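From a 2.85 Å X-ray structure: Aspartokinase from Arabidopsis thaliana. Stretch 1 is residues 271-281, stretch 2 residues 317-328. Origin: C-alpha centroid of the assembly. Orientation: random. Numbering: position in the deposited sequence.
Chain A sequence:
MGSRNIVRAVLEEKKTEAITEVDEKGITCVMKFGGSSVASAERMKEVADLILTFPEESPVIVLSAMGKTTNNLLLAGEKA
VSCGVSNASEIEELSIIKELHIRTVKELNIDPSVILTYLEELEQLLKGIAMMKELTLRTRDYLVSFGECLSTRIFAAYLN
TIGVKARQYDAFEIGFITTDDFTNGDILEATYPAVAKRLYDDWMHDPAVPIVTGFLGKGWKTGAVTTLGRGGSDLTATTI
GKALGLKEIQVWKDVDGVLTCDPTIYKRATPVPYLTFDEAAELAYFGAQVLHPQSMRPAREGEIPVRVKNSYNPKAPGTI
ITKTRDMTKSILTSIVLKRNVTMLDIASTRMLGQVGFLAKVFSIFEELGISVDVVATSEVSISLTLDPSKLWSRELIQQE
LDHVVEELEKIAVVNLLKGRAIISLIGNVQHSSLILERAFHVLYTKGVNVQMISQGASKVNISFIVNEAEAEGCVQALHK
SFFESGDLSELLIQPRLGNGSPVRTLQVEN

Stretch 1 (271-281) PVPYLTFDEAA
Stretch 2 (317-328) PGTIITKTRDMT

Two short strands, Tyr 274 to Thr 276 and Thr 319 to Thr 322, lie side by side in parallel: their N-to-C directions differ by 27° and their axes approach to 4.7 Å. The register pairs Tyr 274 with Ile 320, Leu 275 with Ile 321 and Thr 276 with Thr 322, at CA-CA separations of 5.3, 4.7 and 5.2 Å. Extended torsions support the assignment, with phi/psi of -128/140 at Tyr 274, -140/154 at Leu 275, -96/122 at Ile 320 and -97/119 at Ile 321. Before the second strand, Gly 318 adopts 78/-121, a positive phi that favours glycine.

The hydrogen bonds form a parallel ladder. Ile 320 N donates to Pro 273 O (3.2 Å, 155° at the hydrogen), Leu 275 N to Ile 320 O (3.1 Å, 159°), Thr 322 N to Leu 275 O (3.0 Å, 167°) and Phe 277 N to Thr 322 O (3.0 Å, 146°). Leu 275 therefore uses both its N and its O, while CA-H...O contacts fill in between, as from Ile 321 CA to Leu 275 O at 3.3 Å. Phe 277 (-51/-33) begins a helix, and Ala 280 N returns to Thr 276 O at 2.7 Å; the helix runs at 111° to the second strand. Ahead of the ladder, Thr 319 (chi1 m) donates OG1 to Val 272 O at 2.6 Å.

Side chains alternate across the sheet. Leu 275 (chi1 -136°, chi2 p) and Ile 321 (m, t) share one face, with Leu 275 CB 4.1 Å from Ile 321 CG1. Ile 321 CG2 also packs 3.8 Å from Ala 280 CB and sits over the Phe 277 ring, 4.1 Å from its centroid and 19° off the normal, a CH-pi contact. Phe 277 has chi1 -84° and chi2 110°.

The other face carries Tyr 274, Ile 320, Thr 276 and Thr 322. Tyr 274 (chi1 -50°, chi2 102°) brings CE2 to 3.6 Å from Ile 320 CD1, the isoleucine having chi1 -40° and chi2 108°.

Beyond the strand, Arg 325 (-152/161; p, t, t, chi4 95°) reaches back to Glu 279 (m, t, chi3 -71°). The salt bridge is bidentate and nearly linear: Arg 325 NE to Glu 279 OE1 is 2.7 Å at 173°, and Arg 325 NH2 to Glu 279 OE2 is 3.2 Å at 177°. OE1 lies near the guanidinium plane, whereas Tyr 274 O lies over one face, 3.5 Å from Arg 325 NE, at an angle too poor for a hydrogen bond.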

# COMPACT_ATOMS: atom_id res chain seq x y z
N PRO A 271 14.42 -0.41 29.14
CA PRO A 271 15.11 0.64 28.38
C PRO A 271 15.79 0.14 27.10
O PRO A 271 16.41 -0.93 27.11
CB PRO A 271 16.17 1.15 29.36
CG PRO A 271 15.63 0.85 30.69
CD PRO A 271 14.87 -0.43 30.55
N VAL A 272 15.67 0.92 26.03
CA VAL A 272 16.39 0.67 24.78
C VAL A 272 17.54 1.68 24.67
O VAL A 272 17.34 2.81 24.20
CB VAL A 272 15.45 0.75 23.54
CG1 VAL A 272 16.24 0.58 22.25
CG2 VAL A 272 14.38 -0.32 23.62
N PRO A 273 18.75 1.29 25.13
CA PRO A 273 19.90 2.19 25.32
C PRO A 273 20.31 2.99 24.08
O PRO A 273 20.61 4.17 24.20
CB PRO A 273 21.04 1.24 25.75
CG PRO A 273 20.58 -0.13 25.38
CD PRO A 273 19.10 -0.10 25.51
N TYR A 274 20.31 2.34 22.92
CA TYR A 274 20.76 2.99 21.69
C TYR A 274 19.75 2.87 20.56
O TYR A 274 19.13 1.81 20.38
CB TYR A 274 22.11 2.42 21.23
CG TYR A 274 23.16 2.38 22.32
CD1 TYR A 274 23.45 1.18 22.98
CD2 TYR A 274 23.84 3.53 22.71
CE1 TYR A 274 24.40 1.13 23.99
CE2 TYR A 274 24.80 3.50 23.72
CZ TYR A 274 25.07 2.30 24.35
OH TYR A 274 26.02 2.25 25.34
N LEU A 275 19.60 3.95 19.81
CA LEU A 275 18.65 4.00 18.71
C LEU A 275 19.24 4.73 17.52
O LEU A 275 20.12 5.58 17.66
CB LEU A 275 17.37 4.69 19.18
CG LEU A 275 16.01 4.11 18.81
CD1 LEU A 275 15.83 2.69 19.33
CD2 LEU A 275 14.93 5.01 19.38
N THR A 276 18.74 4.40 16.34
CA THR A 276 19.15 5.05 15.10
C THR A 276 18.09 6.08 14.72
O THR A 276 16.91 5.88 14.99
CB THR A 276 19.31 3.98 13.99
OG1 THR A 276 20.45 3.16 14.29
CG2 THR A 276 19.51 4.60 12.62
N PHE A 277 18.51 7.19 14.12
CA PHE A 277 17.56 8.19 13.63
C PHE A 277 16.46 7.59 12.74
O PHE A 277 15.32 8.08 12.74
CB PHE A 277 18.27 9.32 12.87
CG PHE A 277 18.81 10.40 13.76
CD1 PHE A 277 20.18 10.54 13.94
CD2 PHE A 277 17.95 11.28 14.40
CE1 PHE A 277 20.69 11.55 14.76
CE2 PHE A 277 18.44 12.29 15.22
CZ PHE A 277 19.82 12.43 15.40
N ASP A 278 16.81 6.55 11.99
CA ASP A 278 15.85 5.80 11.17
C ASP A 278 14.93 4.95 12.03
O ASP A 278 13.73 4.88 11.78
CB ASP A 278 16.56 4.90 10.15
CG ASP A 278 17.07 5.67 8.94
OD1 ASP A 278 18.12 5.28 8.39
OD2 ASP A 278 16.41 6.66 8.54
N GLU A 279 15.50 4.31 13.04
CA GLU A 279 14.72 3.51 13.96
C GLU A 279 13.75 4.43 14.70
O GLU A 279 12.56 4.14 14.78
CB GLU A 279 15.62 2.76 14.94
CG GLU A 279 16.47 1.68 14.29
CD GLU A 279 17.24 0.86 15.30
OE1 GLU A 279 18.21 1.40 15.90
OE2 GLU A 279 16.87 -0.32 15.50
N ALA A 280 14.28 5.55 15.20
CA ALA A 280 13.47 6.52 15.93
C ALA A 280 12.29 7.03 15.11
O ALA A 280 11.19 7.19 15.63
CB ALA A 280 14.33 7.68 16.40
N ALA A 281 12.52 7.25 13.81
CA ALA A 281 11.49 7.76 12.91
C ALA A 281 10.31 6.79 12.75
O ALA A 281 9.20 7.20 12.37
CB ALA A 281 12.09 8.08 11.55
N PRO A 317 21.96 7.21 31.51
CA PRO A 317 22.13 7.44 30.07
C PRO A 317 20.82 7.62 29.29
O PRO A 317 20.72 8.53 28.45
CB PRO A 317 22.85 6.17 29.60
CG PRO A 317 22.60 5.14 30.67
CD PRO A 317 22.55 5.93 31.94
N GLY A 318 19.82 6.79 29.57
CA GLY A 318 18.55 6.84 28.85
C GLY A 318 18.65 6.20 27.48
O GLY A 318 18.99 5.02 27.36
N THR A 319 18.35 6.98 26.44
CA THR A 319 18.41 6.52 25.06
C THR A 319 19.07 7.58 24.19
O THR A 319 18.56 8.70 24.08
CB THR A 319 16.99 6.19 24.52
OG1 THR A 319 16.47 5.05 25.21
CG2 THR A 319 17.02 5.88 23.04
N ILE A 320 20.22 7.25 23.60
CA ILE A 320 20.90 8.16 22.67
C ILE A 320 20.51 7.78 21.25
O ILE A 320 20.71 6.63 20.83
CB ILE A 320 22.46 8.16 22.78
CG1 ILE A 320 22.93 8.08 24.24
CG2 ILE A 320 23.05 9.42 22.17
CD1 ILE A 320 23.53 6.75 24.63
N ILE A 321 19.94 8.73 20.53
CA ILE A 321 19.63 8.54 19.12
C ILE A 321 20.76 9.12 18.26
O ILE A 321 21.04 10.33 18.32
CB ILE A 321 18.28 9.15 18.73
CG1 ILE A 321 17.19 8.72 19.72
CG2 ILE A 321 17.91 8.75 17.30
CD1 ILE A 321 15.96 9.62 19.73
N THR A 322 21.40 8.25 17.48
CA THR A 322 22.53 8.63 16.62
C THR A 322 22.31 8.16 15.18
O THR A 322 21.38 7.39 14.91
CB THR A 322 23.88 8.07 17.16
OG1 THR A 322 23.75 6.67 17.43
CG2 THR A 322 24.31 8.79 18.44
N LYS A 323 23.16 8.65 14.28
CA LYS A 323 23.14 8.26 12.86
C LYS A 323 23.22 6.74 12.70
O LYS A 323 22.40 6.13 12.02
CB LYS A 323 24.31 8.93 12.12
CG LYS A 323 24.31 8.80 10.60
CD LYS A 323 23.61 9.99 9.93
CE LYS A 323 24.38 10.50 8.69
NZ LYS A 323 24.43 9.53 7.56
N THR A 324 24.22 6.14 13.36
CA THR A 324 24.46 4.70 13.31
C THR A 324 24.77 4.15 14.70
O THR A 324 25.09 4.91 15.62
CB THR A 324 25.62 4.35 12.34
OG1 THR A 324 26.72 5.24 12.58
CG2 THR A 324 25.18 4.48 10.89
N ARG A 325 24.67 2.83 14.85
CA ARG A 325 24.95 2.16 16.12
C ARG A 325 25.43 0.72 15.91
O ARG A 325 25.22 0.14 14.85
CB ARG A 325 23.72 2.20 17.05
CG ARG A 325 22.53 1.32 16.64
CD ARG A 325 21.42 1.36 17.68
NE ARG A 325 20.29 0.47 17.38
CZ ARG A 325 20.15 -0.77 17.86
NH1 ARG A 325 21.08 -1.30 18.66
NH2 ARG A 325 19.08 -1.50 17.54
N ASP A 326 26.08 0.17 16.93
CA ASP A 326 26.59 -1.20 16.90
C ASP A 326 25.42 -2.20 16.87
O ASP A 326 24.72 -2.38 17.87
CB ASP A 326 27.50 -1.45 18.11
CG ASP A 326 28.05 -2.88 18.17
OD1 ASP A 326 28.03 -3.60 17.14
OD2 ASP A 326 28.50 -3.28 19.26
N MET A 327 25.24 -2.84 15.72
CA MET A 327 24.08 -3.70 15.51
C MET A 327 24.32 -5.16 15.91
O MET A 327 23.39 -5.96 15.91
CB MET A 327 23.60 -3.61 14.06
CG MET A 327 22.09 -3.57 13.91
SD MET A 327 21.33 -2.04 14.51
CE MET A 327 22.16 -0.83 13.47
N THR A 328 25.56 -5.50 16.24
CA THR A 328 25.89 -6.79 16.85
C THR A 328 24.98 -7.00 18.05
O THR A 328 24.69 -6.05 18.80
CB THR A 328 27.36 -6.83 17.34
OG1 THR A 328 28.21 -6.24 16.36
CG2 THR A 328 27.81 -8.26 17.61
O HOH W 1 19.47 6.94 10.64